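Local coordinates for protein ecto-NAD+ glycohydrolase (CD38 molecule) (Bos taurus, PDB 3GC6) that belongs to the ADP-ribosyl cyclase family as a CD38 molecule, a disulfide-rich protein that pairs a helical region with a parallel beta-sheet region, at residues A[50-53]-A[54-58]; A[148-151]-A[152-155]. The protein carries 1 engineered substitution. One frame throughout, in Å; residues are numbered along the deposited sequence. Where two conformers were deposited one is given.

Contact 1. Residues A[50-53]-A[54-58]; sequences AFMS and AFISK
The C-terminal end of helix 44-55, where Met52 meets Phe55 and Ile56, shows how one carbonyl can serve two successive amides. Met52 O takes the N-H of Ile56 at 2.9 Å, nearly end-on with a C=O...N angle of 177°, while Phe55 N reaches the same oxygen from above the carbonyl plane. Met52 is bent at chi2 and chi3, and this curls its methyl back so that CE lies 3.7 Å from Ile56 CG1 and also meets Phe55 CZ. Its sulfur makes an oblique Met-aromatic contact, SD standing 5.1 Å from the centroid of the Phe55 ring. With CG of Phe55 between its backbone N and carbonyl carbon (chi1 73°), the ring turns back against the backbone of Phe51 and Met52, and Phe51 O sits at its edge, 3.2 Å from CD2. A type II beta turn from Phe55 to Lys58 then reverses the chain. The extended Lys58 chain returns its ammonium group to the helix end, NZ bonding Ala54 O at 2.9 Å and, weakly, Ser53 O. A water bridges Ser53 O, 2.6 Å away, to Ile56 O. Trp120 meets the rings of both Phe51 and Phe55, and helix 20-35 supplies Phe20 and Gln21 beside Met52.

Contact 2. Residues A[148-151]-A[152-155]; sequences VFWE and VLSE
Glu151, Val152 and Leu153 occupy one turn of helix 145-159 and contribute differently, Val152 and Leu153 through side-chain branches, Glu151 mainly through its backbone oxygen. Val152 closes on the preceding turn through a branch: chi1 of 61° sets CG1 between the backbone N and the carbonyl carbon, and CG1 comes to 3.3 Å from Val148 O, the oxygen that also accepts Val152 N. Leu153 works through its CD2 methyl, which approaches Phe149 CZ to 3.9 Å and Trp150 CZ3 to 4.1 Å, obliquely to both rings. Those two aromatics form a T-shaped (edge-to-face) pair, the Phe149 edge pointing through CE2 at the centre of the Trp150 face. The i to i+4 hydrogen bonds of an alpha-helix join the same residues, among them Leu153 N to Phe149 O at 2.8 Å. Ser154, one turn on from Trp150, grips Trp150 O twice, its N and OG arriving from opposite faces of the carbonyl plane, the hydroxyl donating at 2.7 Å; Ser154 OG also bonds Gln187. Glu151 O accepts Glu155 N at 3.0 Å, and CG of Glu155 lies alongside that oxygen. The two carboxylates do not meet, Glu151 OE2 and Glu155 OE2 being 5.1 Å apart, and the salt bridge from Lys65 to Glu155 probably tempers their repulsion. Leu111 of helix 110-115 packs on Leu153, and Ile72 of helix 69-74 on Val152.

Following the chain from its N terminus, contact 1 comes first, at the end of helix 44-55, and is complete before helix 145-159, which holds contact 2, begins. Neither spans a long loop: each joins adjoining segments, so the two lie in series and neither nest nor cross. Their centres are 16 Å apart, yet they touch directly, Phe51 CZ meeting Phe149 CE1 at 3.8 Å with the ring planes about 20° apart. Trp120 meets both of these rings with an edge-to-face arrangement, and Leu71 of helix 69-74 packs on both. The helix end of contact 1 is thus tied to the more central helix of contact 2.

Contact 1. Residues A[50-53]-A[54-58]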
loop_
_atom_site.group_PDB
_atom_site.type_symbol
_atom_site.label_atom_id
_atom_site.label_comp_id
_atom_site.label_asym_id
_atom_site.label_seq_id
_atom_site.Cartn_x
_atom_site.Cartn_y
_atom_site.Cartn_z
ATOM N N ALA A 50 -2.491 -16.186 1.845
ATOM C CA ALA A 50 -3.829 -16.642 2.277
ATOM C C ALA A 50 -4.648 -17.160 1.087
ATOM O O ALA A 50 -5.394 -18.132 1.222
ATOM C CB ALA A 50 -4.590 -15.515 2.988
ATOM N N PHE A 51 -4.548 -16.481 -0.059
ATOM C CA PHE A 51 -5.291 -16.913 -1.250
ATOM C C PHE A 51 -4.840 -18.325 -1.618
ATOM O O PHE A 51 -5.666 -19.239 -1.821
ATOM C CB PHE A 51 -4.993 -15.905 -2.389
ATOM C CG PHE A 51 -6.091 -15.794 -3.417
ATOM C CD1 PHE A 51 -6.418 -14.552 -3.949
ATOM C CD2 PHE A 51 -6.789 -16.909 -3.854
ATOM C CE1 PHE A 51 -7.448 -14.421 -4.907
ATOM C CE2 PHE A 51 -7.816 -16.784 -4.811
ATOM C CZ PHE A 51 -8.142 -15.533 -5.332
ATOM N N MET A 52 -3.523 -18.528 -1.713
ATOM C CA MET A 52 -2.990 -19.856 -2.056
ATOM C C MET A 52 -3.385 -20.909 -1.022
ATOM O O MET A 52 -3.816 -22.014 -1.385
ATOM C CB MET A 52 -1.451 -19.784 -2.229
ATOM C CG MET A 52 -1.033 -18.673 -3.208
ATOM S SD MET A 52 -1.739 -19.001 -4.882
ATOM C CE MET A 52 -1.125 -20.571 -5.077
ATOM N N SER A 53 -3.259 -20.555 0.253
ATOM C CA SER A 53 -3.558 -21.494 1.342
ATOM C C SER A 53 -5.008 -21.975 1.278
ATOM O O SER A 53 -5.310 -23.127 1.593
ATOM C CB SER A 53 -3.296 -20.816 2.685
ATOM O OG SER A 53 -1.906 -20.852 2.976
ATOM N N ALA A 54 -5.896 -21.089 0.841
ATOM C CA ALA A 54 -7.325 -21.396 0.828
ATOM C C ALA A 54 -7.614 -22.655 0.006
ATOM O O ALA A 54 -8.508 -23.428 0.375
ATOM C CB ALA A 54 -8.115 -20.228 0.281
ATOM N N PHE A 55 -6.885 -22.872 -1.092
ATOM C CA PHE A 55 -7.224 -23.958 -2.031
ATOM C C PHE A 55 -6.116 -24.983 -2.312
ATOM O O PHE A 55 -6.388 -26.118 -2.762
ATOM C CB PHE A 55 -7.783 -23.397 -3.370
ATOM C CG PHE A 55 -6.740 -22.749 -4.251
ATOM C CD1 PHE A 55 -6.104 -23.471 -5.254
ATOM C CD2 PHE A 55 -6.386 -21.427 -4.051
ATOM C CE1 PHE A 55 -5.129 -22.887 -6.058
ATOM C CE2 PHE A 55 -5.392 -20.821 -4.858
ATOM C CZ PHE A 55 -4.778 -21.560 -5.870
ATOM N N ILE A 56 -4.860 -24.595 -2.097
ATOM C CA ILE A 56 -3.756 -25.469 -2.513
ATOM C C ILE A 56 -3.773 -26.799 -1.759
ATOM O O ILE A 56 -3.995 -26.809 -0.549
ATOM C CB ILE A 56 -2.396 -24.729 -2.375
ATOM C CG1 ILE A 56 -2.225 -23.696 -3.499
ATOM C CG2 ILE A 56 -1.226 -25.729 -2.379
ATOM C CD1 ILE A 56 -1.918 -24.332 -4.853
ATOM N N SER A 57 -3.584 -27.888 -2.512
ATOM C CA SER A 57 -3.448 -29.250 -1.968
ATOM C C SER A 57 -4.761 -29.811 -1.424
ATOM O O SER A 57 -4.774 -30.897 -0.801
ATOM C CB SER A 57 -2.329 -29.338 -0.909
ATOM O OG SER A 57 -1.775 -30.654 -0.835
ATOM N N LYS A 58 -5.872 -29.130 -1.697
ATOM C CA LYS A 58 -7.172 -29.590 -1.225
ATOM C C LYS A 58 -7.960 -30.257 -2.353
ATOM O O LYS A 58 -7.665 -30.053 -3.538
ATOM C CB LYS A 58 -7.945 -28.410 -0.620
ATOM C CG LYS A 58 -7.248 -27.823 0.587
ATOM C CD LYS A 58 -8.061 -26.705 1.179
ATOM C CE LYS A 58 -7.248 -26.028 2.223
ATOM N NZ LYS A 58 -7.987 -24.875 2.795
HETATM O O HOH W 1 -3.667 -25.144 1.527
#

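Contact 2. Residues A[148-151]-A[152-155]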
loop_
_atom_site.group_PDB
_atom_site.type_symbol
_atom_site.label_atom_id
_atom_site.label_comp_id
_atom_site.label_asym_id
_atom_site.label_seq_id
_atom_site.Cartn_x
_atom_site.Cartn_y
_atom_site.Cartn_z
ATOM N N VAL A 148 -16.803 -21.051 -5.746
ATOM C CA VAL A 148 -17.060 -20.731 -4.349
ATOM C C VAL A 148 -16.453 -19.370 -3.953
ATOM O O VAL A 148 -17.059 -18.588 -3.207
ATOM C CB VAL A 148 -16.641 -21.887 -3.424
ATOM C CG1 VAL A 148 -16.693 -21.441 -1.982
ATOM C CG2 VAL A 148 -17.577 -23.064 -3.690
ATOM N N PHE A 149 -15.277 -19.044 -4.480
ATOM C CA PHE A 149 -14.675 -17.728 -4.222
ATOM C C PHE A 149 -15.662 -16.625 -4.628
ATOM O O PHE A 149 -15.951 -15.692 -3.859
ATOM C CB PHE A 149 -13.393 -17.565 -5.038
ATOM C CG PHE A 149 -12.850 -16.171 -5.013
ATOM C CD1 PHE A 149 -12.055 -15.728 -3.947
ATOM C CD2 PHE A 149 -13.148 -15.296 -6.043
ATOM C CE1 PHE A 149 -11.536 -14.378 -3.936
ATOM C CE2 PHE A 149 -12.651 -13.975 -6.032
ATOM C CZ PHE A 149 -11.846 -13.538 -4.986
ATOM N N TRP A 150 -16.170 -16.702 -5.857
ATOM C CA TRP A 150 -17.021 -15.589 -6.324
ATOM C C TRP A 150 -18.347 -15.575 -5.551
ATOM O O TRP A 150 -18.939 -14.515 -5.356
ATOM C CB TRP A 150 -17.228 -15.684 -7.838
ATOM C CG TRP A 150 -15.985 -15.305 -8.563
ATOM C CD1 TRP A 150 -15.157 -16.140 -9.258
ATOM C CD2 TRP A 150 -15.415 -13.992 -8.677
ATOM N NE1 TRP A 150 -14.087 -15.434 -9.791
ATOM C CE2 TRP A 150 -14.227 -14.105 -9.431
ATOM C CE3 TRP A 150 -15.770 -12.732 -8.177
ATOM C CZ2 TRP A 150 -13.419 -12.980 -9.735
ATOM C CZ3 TRP A 150 -14.971 -11.636 -8.457
ATOM C CH2 TRP A 150 -13.803 -11.755 -9.230
ATOM N N GLU A 151 -18.811 -16.753 -5.138
ATOM C CA GLU A 151 -20.050 -16.833 -4.358
ATOM C C GLU A 151 -19.840 -16.141 -3.011
ATOM O O GLU A 151 -20.659 -15.291 -2.609
ATOM C CB GLU A 151 -20.469 -18.313 -4.224
ATOM C CG GLU A 151 -21.329 -18.747 -3.073
ATOM C CD GLU A 151 -21.187 -20.278 -2.891
ATOM O OE1 GLU A 151 -21.294 -21.003 -3.911
ATOM O OE2 GLU A 151 -20.910 -20.755 -1.776
ATOM N N VAL A 152 -18.772 -16.474 -2.280
ATOM C CA VAL A 152 -18.629 -15.900 -0.957
ATOM C C VAL A 152 -18.241 -14.418 -1.052
ATOM O O VAL A 152 -18.692 -13.597 -0.242
ATOM C CB VAL A 152 -17.657 -16.705 -0.056
ATOM C CG1 VAL A 152 -16.298 -16.741 -0.642
ATOM C CG2 VAL A 152 -17.665 -16.119 1.380
ATOM N N LEU A 153 -17.419 -14.072 -2.035
ATOM C CA LEU A 153 -17.106 -12.648 -2.204
ATOM C C LEU A 153 -18.384 -11.872 -2.485
ATOM O O LEU A 153 -18.579 -10.765 -1.960
ATOM C CB LEU A 153 -16.088 -12.394 -3.323
ATOM C CG LEU A 153 -15.281 -11.096 -3.176
ATOM C CD1 LEU A 153 -14.315 -11.155 -1.965
ATOM C CD2 LEU A 153 -14.552 -10.798 -4.478
ATOM N N SER A 154 -19.224 -12.441 -3.334
ATOM C CA SER A 154 -20.519 -11.790 -3.693
ATOM C C SER A 154 -21.403 -11.587 -2.475
ATOM O O SER A 154 -22.043 -10.536 -2.304
ATOM C CB SER A 154 -21.288 -12.656 -4.700
ATOM O OG SER A 154 -20.697 -12.586 -5.973
ATOM N N GLU A 155 -21.496 -12.615 -1.636
ATOM C CA GLU A 155 -22.301 -12.516 -0.388
ATOM C C GLU A 155 -21.815 -11.407 0.498
ATOM O O GLU A 155 -22.611 -10.606 1.003
ATOM C CB GLU A 155 -22.247 -13.834 0.397
ATOM C CG GLU A 155 -22.936 -14.971 -0.317
ATOM C CD GLU A 155 -22.994 -16.250 0.514
ATOM O OE1 GLU A 155 -22.194 -16.395 1.454
ATOM O OE2 GLU A 155 -23.828 -17.128 0.197
#